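Local coordinates for protein Cas13d (uncultured Ruminococcus sp, PDB 6IV9) that binds a CRISPR RNA guide and, through its two HEPN domains, governs maturation of that RNA and cleavage of the target RNA, at residues R158-G161 with K162-D166; N770-N773 with D774-I777; L803-C806 with V807-D810. The protein carries 2 engineered substitutions. All blocks are in the same frame, centred on the assembly; numbering follows the deposited sequence.

Contact 1 of 3, residues R158-G161 with K162-D166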
ATOM      1  N   ARG A 158     -13.409 -22.325  11.412  1.00 30.78           N
ATOM      2  CA  ARG A 158     -14.063 -21.149  10.797  1.00 33.90           C
ATOM      3  C   ARG A 158     -13.947 -21.179   9.268  1.00 33.73           C
ATOM      4  O   ARG A 158     -14.915 -20.863   8.615  1.00 30.12           O
ATOM      5  CB  ARG A 158     -13.437 -19.886  11.384  1.00 41.05           C
ATOM      6  CG  ARG A 158     -13.732 -18.599  10.632  1.00 54.90           C
ATOM      7  CD  ARG A 158     -12.948 -17.406  11.158  1.00 62.45           C
ATOM      8  NE  ARG A 158     -13.728 -16.415  11.880  1.00 60.21           N
ATOM      9  CZ  ARG A 158     -13.255 -15.596  12.811  1.00 69.31           C
ATOM     10  NH1 ARG A 158     -12.380 -14.657  12.498  1.00 49.90           N
ATOM     11  NH2 ARG A 158     -13.690 -15.699  14.055  1.00 56.90           N
ATOM     12  N   PHE A 159     -12.790 -21.536   8.723  1.00 27.71           N
ATOM     13  CA  PHE A 159     -12.619 -21.491   7.253  1.00 27.75           C
ATOM     14  C   PHE A 159     -12.960 -22.803   6.546  1.00 25.43           C
ATOM     15  O   PHE A 159     -13.326 -22.724   5.408  1.00 28.81           O
ATOM     16  CB  PHE A 159     -11.189 -21.082   6.907  1.00 32.43           C
ATOM     17  CG  PHE A 159     -10.888 -19.648   7.222  1.00 31.46           C
ATOM     18  CD1 PHE A 159     -10.521 -19.274   8.493  1.00 30.30           C
ATOM     19  CD2 PHE A 159     -11.007 -18.671   6.259  1.00 38.33           C
ATOM     20  CE1 PHE A 159     -10.250 -17.954   8.788  1.00 29.49           C
ATOM     21  CE2 PHE A 159     -10.741 -17.350   6.559  1.00 38.20           C
ATOM     22  CZ  PHE A 159     -10.366 -16.999   7.822  1.00 31.85           C
ATOM     23  N   PHE A 160     -12.774 -23.946   7.196  1.00 27.76           N
ATOM     24  CA  PHE A 160     -12.984 -25.249   6.523  1.00 28.19           C
ATOM     25  C   PHE A 160     -14.058 -26.111   7.199  1.00 35.32           C
ATOM     26  O   PHE A 160     -14.319 -27.175   6.681  1.00 36.15           O
ATOM     27  CB  PHE A 160     -11.656 -25.994   6.398  1.00 28.76           C
ATOM     28  CG  PHE A 160     -10.657 -25.328   5.493  1.00 28.15           C
ATOM     29  CD1 PHE A 160     -10.737 -25.468   4.123  1.00 25.97           C
ATOM     30  CD2 PHE A 160      -9.639 -24.551   6.008  1.00 26.41           C
ATOM     31  CE1 PHE A 160      -9.820 -24.853   3.294  1.00 28.85           C
ATOM     32  CE2 PHE A 160      -8.727 -23.937   5.174  1.00 27.04           C
ATOM     33  CZ  PHE A 160      -8.819 -24.085   3.821  1.00 26.49           C
ATOM     34  N   GLY A 161     -14.581 -25.702   8.346  1.00 34.67           N
ATOM     35  CA  GLY A 161     -15.647 -26.458   9.035  1.00 35.73           C
ATOM     36  C   GLY A 161     -15.152 -27.614   9.892  1.00 41.14           C
ATOM     37  O   GLY A 161     -15.980 -28.265  10.513  1.00 35.28           O
ATOM     38  N   LYS A 162     -13.853 -27.870   9.920  1.00 31.34           N
ATOM     39  CA  LYS A 162     -13.300 -28.952  10.767  1.00 37.06           C
ATOM     40  C   LYS A 162     -11.809 -28.712  10.993  1.00 35.73           C
ATOM     41  O   LYS A 162     -11.259 -27.862  10.332  1.00 34.79           O
ATOM     42  CB  LYS A 162     -13.515 -30.311  10.102  1.00 41.34           C
ATOM     43  CG  LYS A 162     -13.128 -30.366   8.637  1.00 48.10           C
ATOM     44  CD  LYS A 162     -13.121 -31.748   8.085  1.00 55.27           C
ATOM     45  CE  LYS A 162     -12.105 -32.629   8.763  1.00 66.90           C
ATOM     46  NZ  LYS A 162     -12.686 -33.944   9.114  1.00 81.63           N
ATOM     47  N   THR A 163     -11.219 -29.421  11.944  1.00 32.31           N
ATOM     48  CA  THR A 163      -9.765 -29.325  12.215  1.00 33.97           C
ATOM     49  C   THR A 163      -9.020 -30.311  11.316  1.00 38.09           C
ATOM     50  O   THR A 163      -9.642 -31.234  10.854  1.00 31.46           O
ATOM     51  CB  THR A 163      -9.452 -29.551  13.692  1.00 35.66           C
ATOM     52  OG1 THR A 163      -9.717 -30.920  13.978  1.00 34.29           O
ATOM     53  CG2 THR A 163     -10.257 -28.645  14.591  1.00 38.08           C
ATOM     54  N   PHE A 164      -7.723 -30.108  11.138  1.00 31.85           N
ATOM     55  CA  PHE A 164      -6.922 -30.990  10.270  1.00 32.23           C
ATOM     56  C   PHE A 164      -5.614 -31.333  10.955  1.00 31.98           C
ATOM     57  O   PHE A 164      -5.067 -30.492  11.630  1.00 33.22           O
ATOM     58  CB  PHE A 164      -6.607 -30.297   8.948  1.00 33.43           C
ATOM     59  CG  PHE A 164      -7.814 -30.098   8.080  1.00 34.51           C
ATOM     60  CD1 PHE A 164      -8.204 -31.072   7.187  1.00 40.19           C
ATOM     61  CD2 PHE A 164      -8.585 -28.964   8.192  1.00 36.07           C
ATOM     62  CE1 PHE A 164      -9.326 -30.903   6.405  1.00 36.93           C
ATOM     63  CE2 PHE A 164      -9.706 -28.793   7.405  1.00 37.54           C
ATOM     64  CZ  PHE A 164     -10.070 -29.762   6.516  1.00 37.56           C
ATOM     65  N   ASP A 165      -5.108 -32.528  10.679  1.00 30.42           N
ATOM     66  CA  ASP A 165      -3.805 -32.975  11.217  1.00 33.97           C
ATOM     67  C   ASP A 165      -2.710 -32.696  10.188  1.00 31.18           C
ATOM     68  O   ASP A 165      -2.001 -33.590   9.819  1.00 31.63           O
ATOM     69  CB  ASP A 165      -3.839 -34.433  11.639  1.00 42.08           C
ATOM     70  CG  ASP A 165      -3.327 -34.522  13.050  1.00 62.79           C
ATOM     71  OD1 ASP A 165      -4.128 -34.899  13.937  1.00 60.59           O
ATOM     72  OD2 ASP A 165      -2.170 -34.122  13.259  1.00 88.27           O
ATOM     73  N   ASP A 166      -2.638 -31.455   9.752  1.00 25.61           N
ATOM     74  CA  ASP A 166      -1.653 -30.980   8.769  1.00 24.34           C
ATOM     75  C   ASP A 166      -1.405 -29.500   9.038  1.00 25.15           C
ATOM     76  O   ASP A 166      -2.154 -28.883   9.753  1.00 26.31           O
ATOM     77  CB  ASP A 166      -2.076 -31.278   7.335  1.00 27.37           C
ATOM     78  CG  ASP A 166      -3.247 -30.462   6.831  1.00 31.89           C
ATOM     79  OD1 ASP A 166      -3.204 -29.260   6.966  1.00 30.55           O
ATOM     80  OD2 ASP A 166      -4.162 -31.051   6.295  1.00 32.58           O
TER
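Phe160 and Phe164 meet at the C-terminal end of helix 152-160, where Gly161, with its positive phi of 83°, breaks the helical path and turns the chain into the linker leading to helix 168-197. The two rings make an offset edge-to-face (T-shaped) pair: the edge of Phe164 is directed at the face of Phe160, the centroids lie 5.9 Å apart and the planes are almost perpendicular at 87°. This is the tight part of the contact. CE2 of Phe164 comes to 3.6 Å from CB of Phe160, which sits at the Phe164 ring edge near its plane, and to 4.1 Å from CG of Phe160. His169 at the start of the next helix belongs to the same aromatic cluster, stacking on Phe164 and meeting Phe160 edge-to-face. Phe160 is buried against Ile173 and Leu546. Glu156 OE2 accepts a hydrogen bond from Phe164 N and so ties the linker back to the helix.

The other side of the turn is loose. Gly161 and Lys162 are exposed, and the lysine chain heads away from the aromatic pair toward Glu543, bending near its far end. Its CG lies between the backbone N and the carbonyl carbon (chi1 47°), a torsion that leaves Lys162 CG 3.9 Å from Phe160 O.

Contact 2 of 3, residues N770-N773 with D774-I777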
ATOM      1  N   ASN A 770     -16.508  -8.016  27.398  1.00 41.38           N
ATOM      2  CA  ASN A 770     -16.703  -7.118  26.232  1.00 44.73           C
ATOM      3  C   ASN A 770     -15.354  -6.412  26.060  1.00 42.56           C
ATOM      4  O   ASN A 770     -14.918  -5.768  26.993  1.00 38.64           O
ATOM      5  CB  ASN A 770     -17.871  -6.152  26.439  1.00 50.49           C
ATOM      6  CG  ASN A 770     -17.968  -5.047  25.408  1.00 62.79           C
ATOM      7  OD1 ASN A 770     -17.501  -3.940  25.629  1.00 64.57           O
ATOM      8  ND2 ASN A 770     -18.603  -5.316  24.284  1.00 73.71           N
ATOM      9  N   LEU A 771     -14.737  -6.515  24.891  1.00 35.95           N
ATOM     10  CA  LEU A 771     -13.359  -5.994  24.722  1.00 31.52           C
ATOM     11  C   LEU A 771     -13.267  -4.490  24.986  1.00 31.64           C
ATOM     12  O   LEU A 771     -12.376  -4.088  25.693  1.00 30.46           O
ATOM     13  CB  LEU A 771     -12.897  -6.307  23.302  1.00 33.83           C
ATOM     14  CG  LEU A 771     -11.522  -5.768  22.946  1.00 31.88           C
ATOM     15  CD1 LEU A 771     -10.458  -6.399  23.810  1.00 31.27           C
ATOM     16  CD2 LEU A 771     -11.232  -6.010  21.486  1.00 33.46           C
ATOM     17  N   LYS A 772     -14.223  -3.723  24.487  1.00 32.78           N
ATOM     18  CA  LYS A 772     -14.191  -2.244  24.604  1.00 39.44           C
ATOM     19  C   LYS A 772     -14.261  -1.779  26.064  1.00 39.38           C
ATOM     20  O   LYS A 772     -13.831  -0.684  26.316  1.00 40.11           O
ATOM     21  CB  LYS A 772     -15.198  -1.600  23.655  1.00 46.85           C
ATOM     22  CG  LYS A 772     -15.008  -1.985  22.195  1.00 57.96           C
ATOM     23  CD  LYS A 772     -15.528  -0.969  21.189  1.00 69.41           C
ATOM     24  CE  LYS A 772     -15.257  -1.338  19.743  1.00 64.52           C
ATOM     25  NZ  LYS A 772     -14.145  -2.309  19.619  1.00 71.48           N
ATOM     26  N   ASN A 773     -14.787  -2.597  26.971  1.00 40.57           N
ATOM     27  CA  ASN A 773     -14.840  -2.226  28.409  1.00 42.63           C
ATOM     28  C   ASN A 773     -13.410  -2.098  28.932  1.00 39.72           C
ATOM     29  O   ASN A 773     -13.188  -1.298  29.806  1.00 37.29           O
ATOM     30  CB  ASN A 773     -15.647  -3.225  29.237  1.00 42.89           C
ATOM     31  CG  ASN A 773     -17.132  -3.178  28.954  1.00 55.74           C
ATOM     32  OD1 ASN A 773     -17.634  -2.208  28.405  1.00 64.83           O
ATOM     33  ND2 ASN A 773     -17.848  -4.219  29.325  1.00 59.20           N
ATOM     34  N   ASP A 774     -12.529  -2.978  28.480  1.00 32.89           N
ATOM     35  CA  ASP A 774     -11.106  -2.944  28.873  1.00 32.51           C
ATOM     36  C   ASP A 774     -10.317  -3.649  27.779  1.00 35.04           C
ATOM     37  O   ASP A 774     -10.316  -4.862  27.770  1.00 30.90           O
ATOM     38  CB  ASP A 774     -10.881  -3.585  30.240  1.00 37.10           C
ATOM     39  CG  ASP A 774      -9.485  -3.369  30.789  1.00 40.16           C
ATOM     40  OD1 ASP A 774      -8.654  -2.879  30.051  1.00 39.78           O
ATOM     41  OD2 ASP A 774      -9.258  -3.695  31.937  1.00 37.75           O
ATOM     42  N   TYR A 775      -9.584  -2.888  26.974  1.00 32.36           N
ATOM     43  CA  TYR A 775      -8.796  -3.439  25.845  1.00 28.26           C
ATOM     44  C   TYR A 775      -7.693  -4.378  26.339  1.00 27.34           C
ATOM     45  O   TYR A 775      -7.283  -5.224  25.588  1.00 29.68           O
ATOM     46  CB  TYR A 775      -8.263  -2.307  24.975  1.00 28.84           C
ATOM     47  CG  TYR A 775      -9.237  -1.805  23.949  1.00 29.18           C
ATOM     48  CD1 TYR A 775      -9.388  -2.440  22.738  1.00 34.83           C
ATOM     49  CD2 TYR A 775     -10.016  -0.697  24.191  1.00 33.51           C
ATOM     50  CE1 TYR A 775     -10.280  -1.980  21.793  1.00 38.41           C
ATOM     51  CE2 TYR A 775     -10.915  -0.222  23.258  1.00 33.34           C
ATOM     52  CZ  TYR A 775     -11.045  -0.863  22.051  1.00 32.82           C
ATOM     53  OH  TYR A 775     -11.922  -0.405  21.131  1.00 33.47           O
ATOM     54  N   ARG A 776      -7.282  -4.243  27.592  1.00 26.38           N
ATOM     55  CA  ARG A 776      -6.171  -5.053  28.149  1.00 26.72           C
ATOM     56  C   ARG A 776      -6.607  -6.473  28.519  1.00 29.08           C
ATOM     57  O   ARG A 776      -5.746  -7.252  28.847  1.00 29.69           O
ATOM     58  CB  ARG A 776      -5.590  -4.393  29.402  1.00 29.44           C
ATOM     59  CG  ARG A 776      -5.181  -2.943  29.234  1.00 29.44           C
ATOM     60  CD  ARG A 776      -4.867  -2.311  30.572  1.00 34.26           C
ATOM     61  NE  ARG A 776      -6.026  -2.288  31.438  1.00 32.91           N
ATOM     62  CZ  ARG A 776      -5.984  -2.408  32.748  1.00 36.65           C
ATOM     63  NH1 ARG A 776      -4.833  -2.345  33.380  1.00 35.98           N
ATOM     64  NH2 ARG A 776      -7.093  -2.589  33.425  1.00 36.40           N
ATOM     65  N   ILE A 777      -7.888  -6.789  28.398  1.00 29.99           N
ATOM     66  CA  ILE A 777      -8.420  -8.084  28.912  1.00 33.32           C
ATOM     67  C   ILE A 777      -7.765  -9.312  28.263  1.00 34.34           C
ATOM     68  O   ILE A 777      -7.573 -10.282  28.973  1.00 27.43           O
ATOM     69  CB  ILE A 777      -9.954  -8.109  28.835  1.00 34.10           C
ATOM     70  CG1 ILE A 777     -10.558  -9.302  29.576  1.00 36.68           C
ATOM     71  CG2 ILE A 777     -10.435  -8.051  27.406  1.00 37.57           C
ATOM     72  CD1 ILE A 777     -10.246  -9.342  31.034  1.00 42.25           C
TER
HETATM   73  O   HOH W   1     -12.682  -6.178  28.502  1.00 36.41           O
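Tyr775 swings its ring back over residues 771-772 because CG stands anti to its own carbonyl carbon (chi1 -84°), while Leu771 extends CG anti to its backbone N (chi1 177°) to meet it. The two side chains cross at about a right angle, with Leu771 CG 4.0 Å from Tyr775 CD1. One face of the ring also has Leu771 O above it, offset toward the rim. Lys772 runs alongside the tyrosine in the same direction, its methylenes near the hydroxyl, and NZ gives Tyr775 OH a weak hydrogen bond of 3.3 Å; Glu753 is a long, weak ionic partner of that amine. Leu771 CD1 also reaches Ile777 CG2 at 4.0 Å.

The short 3-10 segment 771-773 runs straight into a type I turn, Asp774 to Ile777, that opens helix 777-788, and a weak bond from Asp774 N to Leu771 O joins the two. Asp774 caps this entry: its OD1 accepts from Arg776 N at 3.1 Å, closing an Asx turn, with the donor 49° above the carboxylate plane. The same OD1 receives Arg776 NE at 3.0 Å through its syn lone pair, and OD2 takes Arg776 NH2 at 2.9 Å, a side-on, two-nitrogen salt bridge that fixes the carboxylate's rotation. Arg776 NH1 binds Ile811 O. A water donates to both Asn770 O and Asp774 O, bridging the two carbonyls.

Contact 3 of 3, residues L803-C806 with V807-D810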
ATOM      1  N   LEU A 803       9.481 -12.180  29.274  1.00 30.61           N
ATOM      2  CA  LEU A 803       8.644 -11.229  28.508  1.00 33.11           C
ATOM      3  C   LEU A 803       7.215 -11.226  29.053  1.00 29.25           C
ATOM      4  O   LEU A 803       6.617 -10.185  29.076  1.00 31.67           O
ATOM      5  CB  LEU A 803       8.737 -11.531  27.012  1.00 31.39           C
ATOM      6  CG  LEU A 803      10.102 -11.205  26.418  1.00 33.55           C
ATOM      7  CD1 LEU A 803      10.168 -11.539  24.944  1.00 31.66           C
ATOM      8  CD2 LEU A 803      10.466  -9.754  26.650  1.00 36.71           C
ATOM      9  N   ARG A 804       6.708 -12.371  29.488  1.00 30.99           N
ATOM     10  CA  ARG A 804       5.334 -12.422  30.040  1.00 32.04           C
ATOM     11  C   ARG A 804       5.255 -11.516  31.272  1.00 30.99           C
ATOM     12  O   ARG A 804       4.298 -10.793  31.395  1.00 30.15           O
ATOM     13  CB  ARG A 804       4.975 -13.852  30.443  1.00 31.19           C
ATOM     14  CG  ARG A 804       3.589 -14.003  31.039  1.00 36.58           C
ATOM     15  CD  ARG A 804       3.512 -15.155  32.020  1.00 42.20           C
ATOM     16  NE  ARG A 804       4.145 -16.304  31.414  1.00 45.73           N
ATOM     17  CZ  ARG A 804       4.525 -17.388  32.043  1.00 53.28           C
ATOM     18  NH1 ARG A 804       5.114 -18.353  31.368  1.00 47.41           N
ATOM     19  NH2 ARG A 804       4.317 -17.512  33.339  1.00 46.20           N
ATOM     20  N   LYS A 805       6.266 -11.576  32.130  1.00 34.79           N
ATOM     21  CA  LYS A 805       6.328 -10.745  33.352  1.00 36.68           C
ATOM     22  C   LYS A 805       6.397  -9.276  32.950  1.00 34.32           C
ATOM     23  O   LYS A 805       5.765  -8.479  33.603  1.00 35.29           O
ATOM     24  CB  LYS A 805       7.531 -11.145  34.200  1.00 43.27           C
ATOM     25  CG  LYS A 805       7.376 -12.470  34.924  1.00 50.30           C
ATOM     26  CD  LYS A 805       6.017 -12.617  35.550  1.00 61.75           C
ATOM     27  CE  LYS A 805       5.636 -14.035  35.909  1.00 72.33           C
ATOM     28  NZ  LYS A 805       4.188 -14.261  35.707  1.00 73.37           N
ATOM     29  N   CYS A 806       7.154  -8.964  31.904  1.00 35.98           N
ATOM     30  CA  CYS A 806       7.275  -7.566  31.423  1.00 33.49           C
ATOM     31  C   CYS A 806       5.908  -7.064  30.963  1.00 31.57           C
ATOM     32  O   CYS A 806       5.556  -5.957  31.299  1.00 34.32           O
ATOM     33  CB  CYS A 806       8.245  -7.485  30.258  1.00 35.21           C
ATOM     34  SG  CYS A 806       9.973  -7.655  30.756  0.76 39.29           S
ATOM     35  N   VAL A 807       5.172  -7.885  30.230  1.00 29.84           N
ATOM     36  CA  VAL A 807       3.822  -7.493  29.747  1.00 30.83           C
ATOM     37  C   VAL A 807       2.900  -7.267  30.946  1.00 32.41           C
ATOM     38  O   VAL A 807       2.071  -6.391  30.886  1.00 31.68           O
ATOM     39  CB  VAL A 807       3.254  -8.539  28.777  1.00 30.81           C
ATOM     40  CG1 VAL A 807       1.781  -8.326  28.509  1.00 30.43           C
ATOM     41  CG2 VAL A 807       4.045  -8.583  27.488  1.00 35.29           C
ATOM     42  N   GLU A 808       3.037  -8.080  31.985  1.00 33.76           N
ATOM     43  CA  GLU A 808       2.175  -7.929  33.177  1.00 35.81           C
ATOM     44  C   GLU A 808       2.439  -6.559  33.809  1.00 28.77           C
ATOM     45  O   GLU A 808       1.504  -5.907  34.205  1.00 32.47           O
ATOM     46  CB  GLU A 808       2.412  -9.088  34.137  1.00 39.18           C
ATOM     47  CG  GLU A 808       1.767 -10.380  33.697  1.00 41.66           C
ATOM     48  CD  GLU A 808       2.082 -11.575  34.581  1.00 50.37           C
ATOM     49  OE1 GLU A 808       2.816 -11.406  35.545  1.00 52.49           O
ATOM     50  OE2 GLU A 808       1.601 -12.649  34.294  1.00 44.04           O
ATOM     51  N   VAL A 809       3.696  -6.150  33.865  1.00 29.89           N
ATOM     52  CA  VAL A 809       4.029  -4.821  34.441  1.00 35.04           C
ATOM     53  C   VAL A 809       3.417  -3.709  33.583  1.00 36.80           C
ATOM     54  O   VAL A 809       2.889  -2.773  34.133  1.00 32.96           O
ATOM     55  CB  VAL A 809       5.546  -4.661  34.563  1.00 35.74           C
ATOM     56  CG1 VAL A 809       5.910  -3.238  34.900  1.00 37.39           C
ATOM     57  CG2 VAL A 809       6.098  -5.619  35.592  1.00 38.58           C
ATOM     58  N   ASP A 810       3.514  -3.847  32.268  1.00 33.31           N
ATOM     59  CA  ASP A 810       2.964  -2.851  31.317  1.00 32.83           C
ATOM     60  C   ASP A 810       1.442  -2.775  31.464  1.00 30.94           C
ATOM     61  O   ASP A 810       0.939  -1.692  31.484  1.00 32.23           O
ATOM     62  CB  ASP A 810       3.487  -3.117  29.909  1.00 32.68           C
ATOM     63  CG  ASP A 810       5.000  -3.001  29.827  1.00 44.10           C
ATOM     64  OD1 ASP A 810       5.557  -2.135  30.518  1.00 46.45           O
ATOM     65  OD2 ASP A 810       5.608  -3.766  29.081  1.00 43.80           O
TER
HETATM   66  O   HOH W   2       7.670  -4.204  31.912  1.00 46.43           O
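Residues 803-810 are one unbroken run of alpha helix, and four successive i to i+4 bonds join its halves: Val807 N to Leu803 O, Glu808 N to Arg804 O, Val809 N to Lys805 O and Asp810 N to Cys806 O, all 3.0 to 3.1 Å. The carbonyl of Cys806 is used twice, since a water donates to it and, weakly, to Asp810 OD1.

Among the side chains the principal pair is Lys805 and Glu808, one turn apart and lying side by side. The lysine bends at chi2 (-44°), which lays its CD 3.4 Å from Glu808 OE1 and carries NZ to the carboxylate. There NZ makes a salt bridge of 3.2 Å to OE1, from the syn side and 30° out of plane, with a weak second bond of 3.4 Å to OE2. Asp787 forms salt bridges with this same NZ and with Arg804 NH2, so it is shared by Lys805 and Arg804; Arg804 CD merely passes Glu808 OE2 at 3.9 Å.

Leu803 packs on a phosphate of the bound RNA. Arg804, Val807 and Glu808 press on Cys783 of helix 777-788, whereas Leu803, Val807 and Asp810 touch helix 901-908 at Ile901 and Phe904.

How the contacts relate
Contacts 2 and 3 are neighbours, their centres 18 Å apart and their nearest atoms about 6 Å, without touching. Helix 777-788 joins them: contact 2 launches it, and contact 3 packs against it through Cys783 and Asp787. A second tie runs from Arg776 to Ile811, the residue directly after contact 3. Contact 2 also packs against helix 816-827, which probably carries part of the HEPN2 nuclease motif. Contact 1 stands apart, far earlier in the chain, with centres 29 Å from contact 2 and 33 Å from contact 3. Nearest atoms to the bound RNA are about 4 Å away at contact 3, 7 Å at contact 1 and 15 Å at contact 2.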